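Local coordinates for protein putative esterase (Bacteroides intestinalis DSM 17393, PDB 5VOL) that is a ferulic acid esterase of carbohydrate esterase family 1, an alpha/beta-hydrolase enzyme that also binds calcium, at residues R246-D249 against E255-H258. Numbering follows the deposited sequence.
Sequences RVRD and EYWH. With CA (calcium ion), chain Q.
R248 grips Y256 at both ends of the tyrosine. Its guanidinium NH2 donates to the backbone O of Y256 over 3.1 Å with an N-H...O angle of 154°; the oxygen lies in the guanidinium plane, and the donor meets a lone pair in the carbonyl plane. At the far end of the ring, the backbone N of R248 donates to Y256 OH at 3.2 Å. Between these two bonds the guanidinium lies flat over one ring face, the planes only 18° apart. R248 CZ stands 3.9 Å from the ring centroid and 19° off its normal, values that meet the criteria for a cation-pi stack. The bend at chi3 turns the guanidinium back along the tyrosine. Its position has further support: NH2 forms a salt bridge with D218, and NH1 is hydrogen-bonded to S259.

Topologically, the contact ties the loop leaving strand 244-246, the outermost of the sheet within this chain, to the first turn of helix 254-271, the last strand and last helix of an alpha/beta-hydrolase fold. The loop between the segments probably supplies the catalytic histidine, as in other alpha/beta-hydrolases, and Y256 lies near this site without touching it. Replacing Y256 with a leucine would probably leave the backbone N of R248 without its hydroxyl acceptor and the guanidinium without an aromatic face to lie on.

Packing extends along R248: its CB comes within 3.7 Å of Y256 CE1. At the ring edge, near the ring plane, D249 O sits 3.6 Å from that same CE1. The D249 carboxylate instead serves the calcium ion: OD1 binds it at 2.3 Å, beside two waters, D221 and D222, and Q244 of the third subunit supplies another ligand. With CG anti to the backbone N, the D249 side chain extends to the metal.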
# COMPACT_ATOMS: atom_id res chain seq x y z
N ARG C 246 -5.90 -11.55 -6.53
CA ARG C 246 -5.59 -10.97 -5.22
C ARG C 246 -6.64 -11.34 -4.21
O ARG C 246 -7.82 -11.23 -4.48
CB ARG C 246 -5.49 -9.44 -5.29
CG ARG C 246 -4.56 -8.91 -6.40
CD ARG C 246 -3.06 -9.06 -6.09
NE ARG C 246 -2.30 -8.52 -7.21
CZ ARG C 246 -1.89 -9.24 -8.25
NH1 ARG C 246 -2.12 -10.55 -8.29
NH2 ARG C 246 -1.24 -8.65 -9.25
N VAL C 247 -6.20 -11.76 -3.03
CA VAL C 247 -7.11 -11.93 -1.91
C VAL C 247 -6.62 -10.94 -0.88
O VAL C 247 -5.55 -11.12 -0.31
CB VAL C 247 -7.10 -13.36 -1.37
CG1 VAL C 247 -8.00 -13.48 -0.12
CG2 VAL C 247 -7.51 -14.37 -2.47
N ARG C 248 -7.38 -9.85 -0.70
CA ARG C 248 -7.03 -8.84 0.28
C ARG C 248 -7.88 -9.00 1.54
O ARG C 248 -8.82 -9.80 1.54
CB ARG C 248 -7.21 -7.45 -0.32
CG ARG C 248 -6.39 -7.27 -1.60
CD ARG C 248 -6.55 -5.87 -2.17
NE ARG C 248 -7.83 -5.65 -2.83
CZ ARG C 248 -8.76 -4.79 -2.43
NH1 ARG C 248 -8.59 -4.07 -1.33
NH2 ARG C 248 -9.88 -4.64 -3.13
N ASP C 249 -7.55 -8.27 2.60
CA ASP C 249 -8.39 -8.28 3.79
C ASP C 249 -9.80 -7.73 3.48
O ASP C 249 -9.94 -6.68 2.87
CB ASP C 249 -7.75 -7.46 4.91
CG ASP C 249 -8.46 -7.64 6.26
OD1 ASP C 249 -8.99 -8.74 6.53
OD2 ASP C 249 -8.47 -6.68 7.05
N GLU C 255 -16.11 -0.97 1.25
CA GLU C 255 -14.71 -0.60 1.43
C GLU C 255 -13.85 -1.46 0.51
O GLU C 255 -12.85 -0.98 -0.03
CB GLU C 255 -14.25 -0.77 2.89
CG GLU C 255 -14.66 0.38 3.79
CD GLU C 255 -14.09 1.72 3.35
OE1 GLU C 255 -12.85 1.94 3.43
OE2 GLU C 255 -14.89 2.58 2.89
N TYR C 256 -14.23 -2.71 0.31
CA TYR C 256 -13.50 -3.57 -0.60
C TYR C 256 -13.60 -3.08 -2.06
O TYR C 256 -12.63 -3.14 -2.81
CB TYR C 256 -14.00 -5.03 -0.52
CG TYR C 256 -12.93 -6.00 -0.97
CD1 TYR C 256 -11.94 -6.43 -0.08
CD2 TYR C 256 -12.89 -6.47 -2.27
CE1 TYR C 256 -10.94 -7.31 -0.48
CE2 TYR C 256 -11.88 -7.36 -2.68
CZ TYR C 256 -10.91 -7.77 -1.78
OH TYR C 256 -9.91 -8.65 -2.16
N TRP C 257 -14.77 -2.59 -2.45
CA TRP C 257 -15.04 -2.28 -3.85
C TRP C 257 -14.52 -0.89 -4.19
O TRP C 257 -13.98 -0.67 -5.26
CB TRP C 257 -16.54 -2.43 -4.15
CG TRP C 257 -16.97 -3.85 -3.90
CD1 TRP C 257 -16.25 -4.98 -4.17
CD2 TRP C 257 -18.18 -4.29 -3.26
NE1 TRP C 257 -16.94 -6.09 -3.74
CE2 TRP C 257 -18.12 -5.70 -3.19
CE3 TRP C 257 -19.30 -3.64 -2.75
CZ2 TRP C 257 -19.15 -6.47 -2.62
CZ3 TRP C 257 -20.33 -4.41 -2.19
CH2 TRP C 257 -20.25 -5.80 -2.13
N HIS C 258 -14.63 0.04 -3.25
CA HIS C 258 -14.00 1.35 -3.45
C HIS C 258 -12.46 1.23 -3.56
O HIS C 258 -11.84 1.79 -4.47
CB HIS C 258 -14.38 2.31 -2.32
CG HIS C 258 -13.43 3.46 -2.17
ND1 HIS C 258 -12.40 3.47 -1.25
CD2 HIS C 258 -13.36 4.64 -2.82
CE1 HIS C 258 -11.73 4.59 -1.36
NE2 HIS C 258 -12.29 5.33 -2.30
CA CA Q . -9.61 -10.93 7.04
O HOH W 1 -10.57 -9.72 9.06
O HOH W 2 -10.01 -13.22 8.28